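Local coordinates for inosine-uridine preferring nucleoside hydrolase (Gardnerella vaginalis 315-A, PDB 6BA1), which belongs to the inosine-uridine preferring nucleoside hydrolase family, an alpha/beta protein, and holds a bound calcium ion, at residues A[64-69]-A[105-111]; A[192-198]-A[294-300]; A[246-250]-A[305-309]. One frame throughout, in Å; residues are numbered along the deposited sequence.

In the fold
Interactions 1 and 2 reach the same mixed eight-stranded sheet from opposite sides of the chain's centre. Interaction 1 meets it at strand 64-67, outermost at one end; interaction 2 pairs strand 191-194 with strand 295-300, the latter next to outermost strand 261-265, so their centres stand 28 Å apart and their nearest atoms about 18 Å. Interaction 3 lies 14 Å from interaction 2, centre to centre, and touches it: Val198 CG1 meets Leu250 CD2 at 3.4 Å. Strand 295-300 runs on into helix 302-319, which supplies residues 305-309. Interaction 3 also carries Asp248, a calcium ligand with Asp12, Asp17 and Thr130; the side chain of Ile194 in interaction 2 is about 12 Å from the ion.

Interaction 1: residues A[64-69]-A[105-111]; sequences KVYKGL and AEDESAV
Residues 64-69 leave an extended strand for a loop, while 105-111 run beside them as an irregular chain that becomes helical at Ala110. The CA atoms of Val65 and Ala105 are 5.3 Å apart, those of Gly68 and Ala110 4.7 Å. Lys64 skirts the contact, its CD 3.6 Å from Glu106 OE2. Val65 O accepts a hydrogen bond from Glu106 N (3.1 Å, 162° at the hydrogen) and a CA-H...O contact from Ala105 CA at 3.4 Å; the side chain of Val65 packs on helix 44-57. Tyr66, chi1 m, makes the broadest contact of its segment: Glu106 CG sits over one ring face, 3.9 Å from the centroid and 23° off the normal, a CH-pi contact, while Glu108 CG lies at the ring edge and Tyr66 CB meets Ala110 CB at 3.8 Å. Phe113 stacks on the same ring. Lys67 O takes the second backbone bond, from Ala110 N (3.0 Å, 163°), and Lys67 CD rests 3.8 Å from Ala105 CB. At Gly68, the backbone N is 3.6 Å from Ala110 CB; Leu69 CD1 finishes the row 4.2 Å from Val111 CG2. Ser109, chi1 p, is the N-cap residue of helix 110-121; the loop leading into this helix and its first residue, Ala110, thus each give one backbone hydrogen bond to the outermost strand of the alpha/beta sheet.

Interaction 2: residues A[192-198]-A[294-300]; sequences TMIGLDV and MQVAVGV
Two neighbouring parallel strands of the central sheet meet here, 191-194 and 295-300, where the first turns into helix 196-199. The axes of 192-194 and 295-300 approach to 4.7 Å and cross at -31°. Register is set by Thr192 opposite Gln295 (CA-CA 4.9 Å) and Met193 opposite Val296 (4.8 Å). Met193 makes two hydrogen bonds to 295-300: its N donates to Gln295 O (3.0 Å, 137°) and its O accepts from Ala297 N (3.0 Å, 154°). Thr192 CA adds a CA-H...O contact to Gln295 O at 3.3 Å. On the face shared by Met193 and Val296, the extended Met193 (chi1 and chi2 t) brings CE to 4.0 Å from Val296 CG1, and its CB lies 4.0 Å from Met294 CE. Strand 295-300 is flanked by antiparallel strand 261-265, against which Val298 and Gly299 form a classic beta bulge facing Thr262. Pairing stops at Gly195, the helix N-cap, whose O accepts from Val198 N at 3.0 Å, and Val198 returns to Val298 (CA-CA 5.6 Å). Val198, chi1 t, sets CG2 3.7 Å from Ala297 CB and CG1 3.7 Å from Val300 CB. Asp197 OD1 accepts from the backbone N atoms of Leu160 and Thr161.

Interaction 3: residues A[246-250]-A[305-309]; sequences LHDPL and FLNEF. With CA (calcium ion), chain S.
In this nucleoside hydrolase fold, the N-terminal part of helix 247-256, which brings Asp248 to the calcium ion, packs on helix 302-319 through a buried apolar interface. Residues 305-309 are regular helix, with Phe309 N bonded to Phe305 O at 2.8 Å. No hydrogen bond joins the two segments, and the closest CA pairs are wide: Leu250 to Phe305 7.6 Å, Pro249 to Phe309 7.9 Å, Leu246 to Leu306 8.9 Å. Side chains therefore bridge the gap.

Two CH-pi contacts use ring faces. Leu250 (chi1 t, chi2 p) sets CD1 3.6 Å from the centroid of the Phe305 ring, 14° off its normal, and Leu246 (chi1 m, chi2 t) sets CD1 4.3 Å from that of the Phe309 ring, only 2° off. Both phenylalanines have chi1 t, and one helical turn separates them.

Van der Waals contacts complete the interface. Leu246 reaches in with CD1 3.6 Å from Phe305 CE1 and 4.3 Å from Leu306 CD1, and with CD2 3.9 Å from Phe309 CZ. Pro249 CB meets both ring edges, at 4.2 Å from Phe305 CZ and 3.7 Å from Phe309 CE2.

Metal coordination points elsewhere: Asp248 has no contact with 305-309, and with Asp12, Asp17 and Thr130 it binds the calcium ion, its OD2 lying 2.5 Å from the metal.

Interaction 1: residues A[64-69]-A[105-111]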
loop_
_atom_site.group_PDB
_atom_site.type_symbol
_atom_site.label_atom_id
_atom_site.label_comp_id
_atom_site.label_asym_id
_atom_site.label_seq_id
_atom_site.Cartn_x
_atom_site.Cartn_y
_atom_site.Cartn_z
ATOM N N LYS A 64 33.217 -5.078 15.292
ATOM C CA LYS A 64 34.130 -4.562 14.283
ATOM C C LYS A 64 33.341 -3.696 13.311
ATOM O O LYS A 64 32.385 -4.167 12.689
ATOM C CB LYS A 64 34.811 -5.709 13.541
ATOM C CG LYS A 64 35.422 -6.744 14.473
ATOM C CD LYS A 64 36.440 -7.653 13.802
ATOM C CE LYS A 64 36.482 -9.062 14.435
ATOM N NZ LYS A 64 37.877 -9.543 14.528
ATOM N N VAL A 65 33.735 -2.433 13.185
ATOM C CA VAL A 65 33.021 -1.465 12.352
ATOM C C VAL A 65 33.687 -1.357 10.981
ATOM O O VAL A 65 34.851 -0.982 10.883
ATOM C CB VAL A 65 32.990 -0.082 13.032
ATOM C CG1 VAL A 65 32.308 0.949 12.147
ATOM C CG2 VAL A 65 32.295 -0.190 14.387
ATOM N N TYR A 66 32.940 -1.681 9.929
ATOM C CA TYR A 66 33.452 -1.646 8.556
ATOM C C TYR A 66 33.005 -0.367 7.858
ATOM O O TYR A 66 32.148 0.355 8.352
ATOM C CB TYR A 66 33.010 -2.892 7.789
ATOM C CG TYR A 66 33.521 -4.165 8.426
ATOM C CD1 TYR A 66 34.664 -4.799 7.954
ATOM C CD2 TYR A 66 32.870 -4.726 9.524
ATOM C CE1 TYR A 66 35.134 -5.970 8.548
ATOM C CE2 TYR A 66 33.330 -5.885 10.125
ATOM C CZ TYR A 66 34.459 -6.507 9.638
ATOM O OH TYR A 66 34.906 -7.662 10.243
ATOM N N LYS A 67 33.600 -0.104 6.702
ATOM C CA LYS A 67 33.504 1.180 6.028
ATOM C C LYS A 67 32.791 1.004 4.681
ATOM O O LYS A 67 33.362 0.464 3.733
ATOM C CB LYS A 67 34.922 1.754 5.843
ATOM C CG LYS A 67 35.155 3.124 6.467
ATOM C CD LYS A 67 36.642 3.415 6.601
ATOM C CE LYS A 67 36.896 4.756 7.261
ATOM N NZ LYS A 67 38.333 5.147 7.182
ATOM N N GLY A 68 31.529 1.422 4.617
ATOM C CA GLY A 68 30.753 1.397 3.372
ATOM C C GLY A 68 30.983 2.623 2.501
ATOM O O GLY A 68 31.999 3.284 2.620
ATOM N N LEU A 69 30.011 2.922 1.642
ATOM C CA LEU A 69 30.133 3.978 0.630
ATOM C C LEU A 69 29.643 5.330 1.141
ATOM O O LEU A 69 28.703 5.382 1.922
ATOM C CB LEU A 69 29.379 3.558 -0.643
ATOM C CG LEU A 69 29.984 2.352 -1.372
ATOM C CD1 LEU A 69 28.937 1.492 -2.047
ATOM C CD2 LEU A 69 30.993 2.821 -2.396
ATOM N N ALA A 105 38.355 1.699 12.101
ATOM C CA ALA A 105 37.636 0.901 11.107
ATOM C C ALA A 105 38.506 -0.200 10.536
ATOM O O ALA A 105 39.701 -0.008 10.348
ATOM C CB ALA A 105 37.136 1.789 9.980
ATOM N N GLU A 106 37.897 -1.351 10.243
ATOM C CA GLU A 106 38.620 -2.487 9.655
ATOM C C GLU A 106 39.122 -2.136 8.263
ATOM O O GLU A 106 38.658 -1.179 7.640
ATOM C CB GLU A 106 37.736 -3.720 9.579
ATOM C CG GLU A 106 37.257 -4.256 10.929
ATOM C CD GLU A 106 38.365 -4.811 11.789
ATOM O OE1 GLU A 106 39.294 -5.425 11.246
ATOM O OE2 GLU A 106 38.280 -4.649 13.017
ATOM N N ASP A 107 40.089 -2.914 7.780
ATOM C CA ASP A 107 40.800 -2.580 6.543
ATOM C C ASP A 107 39.920 -2.739 5.318
ATOM O O ASP A 107 39.890 -1.859 4.466
ATOM C CB ASP A 107 42.076 -3.428 6.393
ATOM C CG ASP A 107 43.145 -3.074 7.419
ATOM O OD1 ASP A 107 42.988 -2.090 8.174
ATOM O OD2 ASP A 107 44.185 -3.776 7.429
ATOM N N GLU A 108 39.218 -3.863 5.237
ATOM C CA GLU A 108 38.343 -4.144 4.094
ATOM C C GLU A 108 37.069 -3.292 4.084
ATOM O O GLU A 108 36.619 -2.796 5.120
ATOM C CB GLU A 108 38.000 -5.638 4.032
ATOM C CG GLU A 108 37.074 -6.126 5.135
ATOM C CD GLU A 108 37.402 -7.541 5.601
ATOM O OE1 GLU A 108 38.536 -7.750 6.125
ATOM O OE2 GLU A 108 36.516 -8.423 5.454
ATOM N N SER A 109 36.507 -3.136 2.886
ATOM C CA SER A 109 35.245 -2.411 2.693
ATOM C C SER A 109 34.080 -3.225 3.247
ATOM O O SER A 109 34.154 -4.453 3.357
ATOM C CB SER A 109 35.003 -2.076 1.209
ATOM O OG SER A 109 34.527 -3.193 0.472
ATOM N N ALA A 110 33.007 -2.523 3.577
ATOM C CA ALA A 110 31.805 -3.151 4.115
ATOM C C ALA A 110 31.062 -3.943 3.056
ATOM O O ALA A 110 30.391 -4.930 3.368
ATOM C CB ALA A 110 30.894 -2.108 4.719
ATOM N N VAL A 111 31.187 -3.496 1.807
ATOM C CA VAL A 111 30.700 -4.249 0.649
ATOM C C VAL A 111 31.235 -5.689 0.712
ATOM O O VAL A 111 30.460 -6.646 0.677
ATOM C CB VAL A 111 31.128 -3.585 -0.689
ATOM C CG1 VAL A 111 30.533 -4.328 -1.879
ATOM C CG2 VAL A 111 30.761 -2.098 -0.722
#

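Interaction 2: residues A[192-198]-A[294-300]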
loop_
_atom_site.group_PDB
_atom_site.type_symbol
_atom_site.label_atom_id
_atom_site.label_comp_id
_atom_site.label_asym_id
_atom_site.label_seq_id
_atom_site.Cartn_x
_atom_site.Cartn_y
_atom_site.Cartn_z
ATOM N N THR A 192 12.487 -8.111 4.488
ATOM C CA THR A 192 11.314 -7.725 5.260
ATOM C C THR A 192 11.398 -6.220 5.472
ATOM O O THR A 192 12.234 -5.746 6.222
ATOM C CB THR A 192 11.261 -8.439 6.627
ATOM O OG1 THR A 192 11.126 -9.848 6.425
ATOM C CG2 THR A 192 10.093 -7.942 7.479
ATOM N N MET A 193 10.548 -5.470 4.783
ATOM C CA MET A 193 10.525 -4.015 4.923
ATOM C C MET A 193 9.757 -3.632 6.176
ATOM O O MET A 193 8.626 -4.057 6.347
ATOM C CB MET A 193 9.884 -3.367 3.699
ATOM C CG MET A 193 9.823 -1.848 3.762
ATOM S SD MET A 193 9.060 -1.170 2.288
ATOM C CE MET A 193 7.983 0.057 3.023
ATOM N N ILE A 194 10.379 -2.837 7.042
ATOM C CA ILE A 194 9.706 -2.269 8.207
ATOM C C ILE A 194 9.682 -0.761 8.025
ATOM O O ILE A 194 10.613 -0.059 8.412
ATOM C CB ILE A 194 10.358 -2.759 9.512
ATOM C CG1 ILE A 194 9.938 -4.209 9.727
ATOM C CG2 ILE A 194 9.922 -1.937 10.724
ATOM C CD1 ILE A 194 10.968 -5.035 10.424
ATOM N N GLY A 195 8.602 -0.293 7.403
ATOM C CA GLY A 195 8.441 1.105 7.029
ATOM C C GLY A 195 7.602 1.898 8.004
ATOM O O GLY A 195 7.238 1.405 9.072
ATOM N N LEU A 196 7.279 3.120 7.596
ATOM C CA LEU A 196 6.586 4.089 8.444
ATOM C C LEU A 196 5.218 3.592 8.894
ATOM O O LEU A 196 4.828 3.822 10.039
ATOM C CB LEU A 196 6.411 5.425 7.708
ATOM C CG LEU A 196 7.678 6.166 7.291
ATOM C CD1 LEU A 196 7.290 7.502 6.661
ATOM C CD2 LEU A 196 8.658 6.353 8.488
ATOM N N ASP A 197 4.507 2.914 7.983
ATOM C CA ASP A 197 3.225 2.253 8.295
ATOM C C ASP A 197 3.212 1.431 9.595
ATOM O O ASP A 197 2.152 1.240 10.196
ATOM C CB ASP A 197 2.679 1.407 7.115
ATOM C CG ASP A 197 3.773 0.854 6.206
ATOM O OD1 ASP A 197 3.616 0.998 4.971
ATOM O OD2 ASP A 197 4.775 0.297 6.711
ATOM N N VAL A 198 4.380 0.954 10.010
ATOM C CA VAL A 198 4.549 0.290 11.299
ATOM C C VAL A 198 5.344 1.134 12.324
ATOM O O VAL A 198 4.973 1.160 13.502
ATOM C CB VAL A 198 5.123 -1.138 11.067
ATOM C CG1 VAL A 198 5.940 -1.649 12.236
ATOM C CG2 VAL A 198 3.988 -2.101 10.743
ATOM N N MET A 294 9.531 -10.596 -0.958
ATOM C CA MET A 294 9.645 -9.875 0.308
ATOM C C MET A 294 8.293 -9.586 0.951
ATOM O O MET A 294 7.266 -9.821 0.344
ATOM C CB MET A 294 10.479 -8.598 0.128
ATOM C CG MET A 294 10.010 -7.609 -0.899
ATOM S SD MET A 294 11.219 -6.272 -1.083
ATOM C CE MET A 294 10.863 -5.274 0.366
ATOM N N GLN A 295 8.324 -9.106 2.192
ATOM C CA GLN A 295 7.126 -8.913 3.010
ATOM C C GLN A 295 7.167 -7.542 3.667
ATOM O O GLN A 295 8.165 -7.197 4.274
ATOM C CB GLN A 295 7.037 -9.994 4.092
ATOM C CG GLN A 295 7.515 -11.369 3.646
ATOM C CD GLN A 295 7.144 -12.468 4.623
ATOM O OE1 GLN A 295 7.111 -12.246 5.840
ATOM N NE2 GLN A 295 6.858 -13.664 4.093
ATOM N N VAL A 296 6.095 -6.760 3.530
ATOM C CA VAL A 296 6.037 -5.422 4.121
ATOM C C VAL A 296 5.207 -5.457 5.394
ATOM O O VAL A 296 4.142 -6.054 5.432
ATOM C CB VAL A 296 5.454 -4.371 3.160
ATOM C CG1 VAL A 296 5.480 -2.989 3.805
ATOM C CG2 VAL A 296 6.231 -4.367 1.844
ATOM N N ALA A 297 5.713 -4.795 6.423
ATOM C CA ALA A 297 5.082 -4.777 7.722
ATOM C C ALA A 297 3.957 -3.780 7.683
ATOM O O ALA A 297 4.157 -2.647 7.245
ATOM C CB ALA A 297 6.090 -4.376 8.786
ATOM N N VAL A 298 2.781 -4.211 8.130
ATOM C CA VAL A 298 1.587 -3.357 8.184
ATOM C C VAL A 298 0.988 -3.221 9.587
ATOM O O VAL A 298 0.469 -2.152 9.933
ATOM C CB VAL A 298 0.495 -3.855 7.220
ATOM C CG1 VAL A 298 -0.540 -2.761 7.003
ATOM C CG2 VAL A 298 1.101 -4.295 5.885
ATOM N N GLY A 299 1.028 -4.296 10.375
ATOM C CA GLY A 299 0.623 -4.276 11.785
ATOM C C GLY A 299 1.789 -4.563 12.705
ATOM O O GLY A 299 2.785 -5.142 12.276
ATOM N N VAL A 300 1.655 -4.175 13.971
ATOM C CA VAL A 300 2.732 -4.315 14.955
ATOM C C VAL A 300 2.190 -4.352 16.391
ATOM O O VAL A 300 1.226 -3.660 16.719
ATOM C CB VAL A 300 3.783 -3.183 14.787
ATOM C CG1 VAL A 300 3.137 -1.798 14.829
ATOM C CG2 VAL A 300 4.893 -3.288 15.830
#

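Interaction 3: residues A[246-250]-A[305-309]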
loop_
_atom_site.group_PDB
_atom_site.type_symbol
_atom_site.label_atom_id
_atom_site.label_comp_id
_atom_site.label_asym_id
_atom_site.label_seq_id
_atom_site.Cartn_x
_atom_site.Cartn_y
_atom_site.Cartn_z
ATOM N N LEU A 246 10.332 5.011 17.210
ATOM C CA LEU A 246 11.321 3.956 17.371
ATOM C C LEU A 246 11.474 3.226 16.049
ATOM O O LEU A 246 11.038 2.083 15.892
ATOM C CB LEU A 246 10.898 2.997 18.485
ATOM C CG LEU A 246 10.725 3.628 19.865
ATOM C CD1 LEU A 246 10.224 2.586 20.858
ATOM C CD2 LEU A 246 12.029 4.284 20.326
ATOM N N HIS A 247 12.134 3.888 15.110
ATOM C CA HIS A 247 12.164 3.429 13.722
ATOM C C HIS A 247 13.140 2.259 13.544
ATOM O O HIS A 247 12.728 1.127 13.298
ATOM C CB HIS A 247 12.530 4.580 12.771
ATOM C CG HIS A 247 11.612 5.758 12.850
ATOM N ND1 HIS A 247 10.688 6.040 11.865
ATOM C CD2 HIS A 247 11.500 6.746 13.789
ATOM C CE1 HIS A 247 10.022 7.140 12.188
ATOM N NE2 HIS A 247 10.486 7.577 13.355
ATOM N N ASP A 248 14.426 2.549 13.718
ATOM C CA ASP A 248 15.497 1.603 13.417
ATOM C C ASP A 248 15.558 0.402 14.393
ATOM O O ASP A 248 15.841 -0.713 13.960
ATOM C CB ASP A 248 16.855 2.326 13.347
ATOM C CG ASP A 248 16.863 3.474 12.307
ATOM O OD1 ASP A 248 15.796 4.099 12.042
ATOM O OD2 ASP A 248 17.941 3.784 11.757
ATOM N N PRO A 249 15.268 0.615 15.696
ATOM C CA PRO A 249 15.247 -0.510 16.635
ATOM C C PRO A 249 14.256 -1.601 16.280
ATOM O O PRO A 249 14.540 -2.781 16.475
ATOM C CB PRO A 249 14.811 0.129 17.956
ATOM C CG PRO A 249 15.221 1.535 17.836
ATOM C CD PRO A 249 15.010 1.889 16.391
ATOM N N LEU A 250 13.095 -1.193 15.769
ATOM C CA LEU A 250 12.032 -2.130 15.448
ATOM C C LEU A 250 12.451 -3.119 14.373
ATOM O O LEU A 250 12.063 -4.284 14.425
ATOM C CB LEU A 250 10.773 -1.375 15.026
ATOM C CG LEU A 250 9.499 -2.177 14.744
ATOM C CD1 LEU A 250 9.139 -3.123 15.882
ATOM C CD2 LEU A 250 8.371 -1.190 14.498
ATOM N N PHE A 305 6.522 -4.741 21.918
ATOM C CA PHE A 305 7.775 -4.185 21.396
ATOM C C PHE A 305 8.382 -3.168 22.362
ATOM O O PHE A 305 9.571 -3.225 22.638
ATOM C CB PHE A 305 7.571 -3.540 20.023
ATOM C CG PHE A 305 8.703 -2.647 19.603
ATOM C CD1 PHE A 305 8.522 -1.268 19.490
ATOM C CD2 PHE A 305 9.960 -3.177 19.353
ATOM C CE1 PHE A 305 9.561 -0.446 19.104
ATOM C CE2 PHE A 305 11.013 -2.368 18.980
ATOM C CZ PHE A 305 10.821 -0.999 18.859
ATOM N N LEU A 306 7.565 -2.248 22.866
ATOM C CA LEU A 306 8.020 -1.250 23.837
ATOM C C LEU A 306 8.558 -1.890 25.127
ATOM O O LEU A 306 9.516 -1.390 25.707
ATOM C CB LEU A 306 6.895 -0.252 24.160
ATOM C CG LEU A 306 7.203 0.906 25.129
ATOM C CD1 LEU A 306 8.360 1.749 24.611
ATOM C CD2 LEU A 306 5.979 1.766 25.380
ATOM N N ASN A 307 7.946 -2.991 25.563
ATOM C CA ASN A 307 8.427 -3.749 26.729
ATOM C C ASN A 307 9.726 -4.508 26.426
ATOM O O ASN A 307 10.653 -4.508 27.235
ATOM C CB ASN A 307 7.353 -4.729 27.212
ATOM C CG ASN A 307 7.793 -5.518 28.428
ATOM O OD1 ASN A 307 8.151 -4.947 29.453
ATOM N ND2 ASN A 307 7.773 -6.838 28.314
ATOM N N GLU A 308 9.773 -5.166 25.271
ATOM C CA GLU A 308 10.975 -5.872 24.795
ATOM C C GLU A 308 12.155 -4.902 24.665
ATOM O O GLU A 308 13.268 -5.210 25.082
ATOM C CB GLU A 308 10.697 -6.548 23.437
ATOM C CG GLU A 308 11.372 -7.892 23.228
ATOM C CD GLU A 308 10.738 -9.021 24.035
ATOM O OE1 GLU A 308 9.504 -9.057 24.169
ATOM O OE2 GLU A 308 11.475 -9.892 24.528
ATOM N N PHE A 309 11.878 -3.734 24.088
ATOM C CA PHE A 309 12.841 -2.637 23.899
ATOM C C PHE A 309 13.464 -2.166 25.210
ATOM O O PHE A 309 14.687 -2.115 25.331
ATOM C CB PHE A 309 12.120 -1.476 23.197
ATOM C CG PHE A 309 12.956 -0.254 22.959
ATOM C CD1 PHE A 309 12.991 0.775 23.895
ATOM C CD2 PHE A 309 13.648 -0.096 21.767
ATOM C CE1 PHE A 309 13.736 1.921 23.667
ATOM C CE2 PHE A 309 14.401 1.047 21.529
ATOM C CZ PHE A 309 14.441 2.060 22.479
HETATM CA CA CA S . 18.593 5.713 10.272
#